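Local coordinates for female germline-specific tumor suppressor gld-1 (Caenorhabditis elegans, PDB 3K6T), which binds UACUCAU-type consensus sequences in messenger RNAs to regulate their translation in the germline and embryo, and forms a homodimer through its Qua1 domain, the part present here, at the interface of chains A and B. Numbering follows the deposited sequence. Chains: chain A/B, Female germline-specific tumor suppressor gld-1.

Contact 1: the interface of chains A and B. Residues chain A 27-30; chain B 13, 16, 20, 34.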
loop_
_atom_site.group_PDB
_atom_site.type_symbol
_atom_site.label_atom_id
_atom_site.label_comp_id
_atom_site.label_asym_id
_atom_site.label_seq_id
_atom_site.Cartn_x
_atom_site.Cartn_y
_atom_site.Cartn_z
ATOM N N PHE A 27 -4.421 -2.650 -11.672
ATOM C CA PHE A 27 -3.743 -2.783 -10.385
ATOM C C PHE A 27 -4.681 -2.499 -9.232
ATOM O O PHE A 27 -4.436 -1.594 -8.447
ATOM C CB PHE A 27 -2.556 -1.825 -10.317
ATOM C CG PHE A 27 -1.488 -2.124 -11.326
ATOM C CD1 PHE A 27 -0.542 -3.104 -11.076
ATOM C CD2 PHE A 27 -1.436 -1.434 -12.532
ATOM C CE1 PHE A 27 0.439 -3.388 -12.000
ATOM C CE2 PHE A 27 -0.456 -1.720 -13.462
ATOM C CZ PHE A 27 0.480 -2.696 -13.197
ATOM N N SER A 28 -5.737 -3.294 -9.111
ATOM C CA SER A 28 -6.779 -3.014 -8.127
ATOM C C SER A 28 -6.321 -3.115 -6.671
ATOM O O SER A 28 -6.681 -2.275 -5.856
ATOM C CB SER A 28 -8.002 -3.901 -8.370
ATOM O OG SER A 28 -8.668 -3.509 -9.561
ATOM N N ASN A 29 -5.530 -4.128 -6.335
ATOM C CA ASN A 29 -5.053 -4.251 -4.962
ATOM C C ASN A 29 -3.992 -3.215 -4.617
ATOM O O ASN A 29 -3.984 -2.662 -3.516
ATOM C CB ASN A 29 -4.557 -5.671 -4.680
ATOM C CG ASN A 29 -5.702 -6.657 -4.583
ATOM O OD1 ASN A 29 -6.540 -6.558 -3.688
ATOM N ND2 ASN A 29 -5.766 -7.585 -5.522
ATOM N N VAL A 30 -3.097 -2.958 -5.563
ATOM C CA VAL A 30 -2.117 -1.901 -5.391
ATOM C C VAL A 30 -2.817 -0.562 -5.144
ATOM O O VAL A 30 -2.433 0.196 -4.247
ATOM C CB VAL A 30 -1.168 -1.799 -6.604
ATOM C CG1 VAL A 30 -0.479 -0.455 -6.622
ATOM C CG2 VAL A 30 -0.147 -2.927 -6.571
ATOM N N LEU B 13 -1.761 -10.556 -5.629
ATOM C CA LEU B 13 -0.740 -9.605 -5.187
ATOM C C LEU B 13 0.606 -9.863 -5.855
ATOM O O LEU B 13 1.264 -8.940 -6.335
ATOM C CB LEU B 13 -0.564 -9.680 -3.670
ATOM C CG LEU B 13 -1.758 -9.312 -2.793
ATOM C CD1 LEU B 13 -1.415 -9.591 -1.347
ATOM C CD2 LEU B 13 -2.114 -7.847 -2.994
ATOM N N GLU B 16 0.391 -8.705 -9.438
ATOM C CA GLU B 16 0.508 -7.251 -9.583
ATOM C C GLU B 16 1.944 -6.776 -9.361
ATOM O O GLU B 16 2.406 -5.843 -10.010
ATOM C CB GLU B 16 -0.458 -6.517 -8.638
ATOM C CG GLU B 16 -1.942 -6.793 -8.908
ATOM C CD GLU B 16 -2.864 -5.831 -8.166
ATOM O OE1 GLU B 16 -2.399 -4.739 -7.760
ATOM O OE2 GLU B 16 -4.055 -6.157 -7.999
ATOM N N LEU B 20 4.412 -4.536 -11.820
ATOM C CA LEU B 20 5.034 -3.297 -11.380
ATOM C C LEU B 20 6.536 -3.317 -11.545
ATOM O O LEU B 20 7.159 -2.265 -11.697
ATOM C CB LEU B 20 4.723 -3.046 -9.911
ATOM C CG LEU B 20 3.343 -2.497 -9.606
ATOM C CD1 LEU B 20 3.282 -2.155 -8.137
ATOM C CD2 LEU B 20 3.082 -1.281 -10.461
ATOM N N LEU B 34 3.196 -3.207 -1.261
ATOM C CA LEU B 34 2.802 -4.490 -1.810
ATOM C C LEU B 34 3.629 -5.615 -1.181
ATOM O O LEU B 34 3.091 -6.655 -0.827
ATOM C CB LEU B 34 2.982 -4.471 -3.325
ATOM C CG LEU B 34 2.460 -5.661 -4.116
ATOM C CD1 LEU B 34 0.997 -5.915 -3.802
ATOM C CD2 LEU B 34 2.655 -5.386 -5.596
#
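The carboxylate of B:Glu16 meets the first turn of an A-chain helix and caps it from the partner chain. OE2 of B:Glu16 accepts the backbone N-H of A:Asn29 at 3.0 Å through the syn lone pair, while OE1 takes the N-H of A:Val30 at 2.9 Å, also on the syn side but 20° out of the carboxylate plane. With one amide on each oxygen, the two bonds fix the rotation of the carboxylate. The side chain runs extended beyond CG, which carries the carboxylate across to the amides. ND2 of A:Asn29 adds a weak bond to OE2 of B:Glu16 at 3.3 Å, its amide plane turned modestly from that of the carboxylate. The partial positive charge at a helix start would probably favour the ionised acid.

Apolar contacts flank these bonds. The ring of A:Phe27 stands steeply, 78° from the carboxylate plane, and its far edge atom CE1 rests on CD2 of B:Leu20 at 3.7 Å. The backbone O of B:Glu16 lies at the ring edge, in its plane. A:Val30 and B:Leu20 come tip to tip, CG2 against CD1 at 3.8 Å, and the same CG2 also touches CD2 of B:Leu34 (3.9 Å). CG1 of A:Val30 lies anti to the backbone N (chi1 161°), which leaves CG2 turned toward the two leucines. On the opposite flank CD2 of B:Leu13 packs on CB of A:Asn29, the side chains crossing at about a right angle.

The patch joins the last residue of the A-chain turn and the start of helix 28-49 to helix 7-20 of chain B, with B:Leu34 contributed by helix 28-45, in the hydrophobic Qua1 homodimer interface.

Contact 2: the interface of chains A and B. Residues chain A 9, 12-13, 16; chain B 26-30.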
loop_
_atom_site.group_PDB
_atom_site.type_symbol
_atom_site.label_atom_id
_atom_site.label_comp_id
_atom_site.label_asym_id
_atom_site.label_seq_id
_atom_site.Cartn_x
_atom_site.Cartn_y
_atom_site.Cartn_z
ATOM N N TYR A 9 6.807 12.378 1.898
ATOM C CA TYR A 9 6.321 11.017 1.677
ATOM C C TYR A 9 4.926 11.019 1.047
ATOM O O TYR A 9 4.662 10.281 0.092
ATOM C CB TYR A 9 6.304 10.257 2.999
ATOM C CG TYR A 9 5.835 8.821 2.911
ATOM C CD1 TYR A 9 6.384 7.940 1.986
ATOM C CD2 TYR A 9 4.865 8.337 3.787
ATOM C CE1 TYR A 9 5.961 6.625 1.921
ATOM C CE2 TYR A 9 4.441 7.029 3.733
ATOM C CZ TYR A 9 4.983 6.175 2.798
ATOM O OH TYR A 9 4.559 4.868 2.755
ATOM N N ASP A 12 5.120 11.877 -2.521
ATOM C CA ASP A 12 5.582 10.735 -3.308
ATOM C C ASP A 12 4.443 9.752 -3.581
ATOM O O ASP A 12 4.292 9.263 -4.699
ATOM C CB ASP A 12 6.747 10.022 -2.612
ATOM C CG ASP A 12 8.052 10.806 -2.698
ATOM O OD1 ASP A 12 8.173 11.663 -3.600
ATOM O OD2 ASP A 12 8.956 10.562 -1.869
ATOM N N LEU A 13 3.637 9.474 -2.562
ATOM C CA LEU A 13 2.523 8.534 -2.720
ATOM C C LEU A 13 1.517 9.064 -3.725
ATOM O O LEU A 13 1.034 8.335 -4.595
ATOM C CB LEU A 13 1.820 8.292 -1.381
ATOM C CG LEU A 13 2.647 7.701 -0.242
ATOM C CD1 LEU A 13 1.811 7.718 1.027
ATOM C CD2 LEU A 13 3.122 6.286 -0.564
ATOM N N GLU A 16 2.727 8.722 -7.158
ATOM C CA GLU A 16 2.635 7.328 -7.611
ATOM C C GLU A 16 1.192 6.982 -7.973
ATOM O O GLU A 16 0.942 6.266 -8.941
ATOM C CB GLU A 16 3.195 6.355 -6.561
ATOM C CG GLU A 16 4.717 6.437 -6.420
ATOM C CD GLU A 16 5.319 5.325 -5.580
ATOM O OE1 GLU A 16 4.680 4.259 -5.430
ATOM O OE2 GLU A 16 6.447 5.518 -5.077
ATOM N N MET B 26 9.705 3.928 -10.493
ATOM C CA MET B 26 8.572 4.825 -10.628
ATOM C C MET B 26 7.527 4.541 -9.550
ATOM O O MET B 26 6.734 5.410 -9.189
ATOM C CB MET B 26 7.948 4.650 -12.001
ATOM C CG MET B 26 6.886 5.663 -12.307
ATOM S SD MET B 26 6.389 5.507 -14.019
ATOM C CE MET B 26 7.990 5.255 -14.786
ATOM N N PHE B 27 7.525 3.315 -9.043
ATOM C CA PHE B 27 6.515 2.899 -8.076
ATOM C C PHE B 27 7.158 2.347 -6.823
ATOM O O PHE B 27 6.665 1.386 -6.239
ATOM C CB PHE B 27 5.613 1.833 -8.689
ATOM C CG PHE B 27 4.763 2.340 -9.818
ATOM C CD1 PHE B 27 3.707 3.199 -9.569
ATOM C CD2 PHE B 27 5.023 1.961 -11.124
ATOM C CE1 PHE B 27 2.920 3.667 -10.602
ATOM C CE2 PHE B 27 4.243 2.428 -12.163
ATOM C CZ PHE B 27 3.190 3.280 -11.903
ATOM N N SER B 28 8.258 2.958 -6.409
ATOM C CA SER B 28 9.065 2.383 -5.348
ATOM C C SER B 28 8.306 2.289 -4.020
ATOM O O SER B 28 8.454 1.317 -3.297
ATOM C CB SER B 28 10.372 3.158 -5.184
ATOM O OG SER B 28 10.114 4.475 -4.735
ATOM N N ASN B 29 7.494 3.285 -3.689
ATOM C CA ASN B 29 6.748 3.208 -2.434
ATOM C C ASN B 29 5.636 2.155 -2.512
ATOM O O ASN B 29 5.437 1.359 -1.590
ATOM C CB ASN B 29 6.187 4.571 -2.049
ATOM C CG ASN B 29 7.256 5.510 -1.538
ATOM O OD1 ASN B 29 7.905 5.232 -0.534
ATOM N ND2 ASN B 29 7.452 6.625 -2.234
ATOM N N VAL B 30 4.920 2.162 -3.629
ATOM C CA VAL B 30 3.881 1.185 -3.888
ATOM C C VAL B 30 4.426 -0.241 -3.805
ATOM O O VAL B 30 3.772 -1.127 -3.260
ATOM C CB VAL B 30 3.219 1.444 -5.261
ATOM C CG1 VAL B 30 2.924 0.150 -5.972
ATOM C CG2 VAL B 30 1.954 2.270 -5.088
HETATM O O HOH W 1 8.362 6.773 -6.314
#
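Two successive backbone amides of chain B, those of B:Asn29 and B:Val30, point at the carboxylate of A:Glu16. OE2 of A:Glu16 accepts the N-H of B:Asn29 and OE1 that of B:Val30, both at 2.8 Å and both through syn lone pairs, making a fork that holds the acid against the helix start. The B:Asn29 side chain crosses the glutamate at about a right angle, its amide 21° from the carboxylate plane, and its ND2 gives OE2 of A:Glu16 a weak further bond at 3.2 Å. CG of B:Asn29 lies anti to its carbonyl carbon (chi1 -74°), which turns the amide back over the same oxygen that its backbone N-H serves. Water 1 also meets OE2 of A:Glu16, at 2.6 Å, and bridges to OG of B:Ser28 over a longer 3.3 Å. An alanine in place of A:Glu16 would probably leave the N-H groups of B:Asn29 and B:Val30 without their acceptor across the interface and the helix start without its carboxylate cap.

Van der Waals contacts frame these bonds. CD of A:Glu16 packs against CA of B:Phe27 at 3.7 Å, and its CG lies beside the backbone O of B:Met26. The ring of B:Phe27 turns its edge to the backbone O of A:Glu16, which lies in the ring plane. OD1 of B:Asn29 sits at the edge of the A:Tyr9 ring, in its plane and 3.4 Å from CE1, with amide and ring 77° apart. A:Leu13 braces the tyrosine within its own chain, CD1 over one ring face, and sends CD2 to CB of B:Asn29. CB of A:Asp12 borders ND2 of that asparagine.

The partner-facing side of helix 7-20 of chain A thus meets the chain B turn where it enters helix 28-45, within the helix-turn-helix dimer.

Contact 1 and contact 2 are twins under the two-fold axis of the homodimer, with the centres of their C-alpha atoms about 13 Å apart. Each pairs helix 7-20 of one chain with the turn and second-helix start of the other, so every protomer both provides and receives a glutamate cap. Leu13, Glu16 and residues 27-30 are common to both, with the chains exchanged; the account of contact 1 adds Leu20 and Leu34, that of contact 2 Tyr9, Asp12, Met26 and a water. This reciprocal pairing couples the ends of both helical hairpins and probably helps set the perpendicular packing of the protomers.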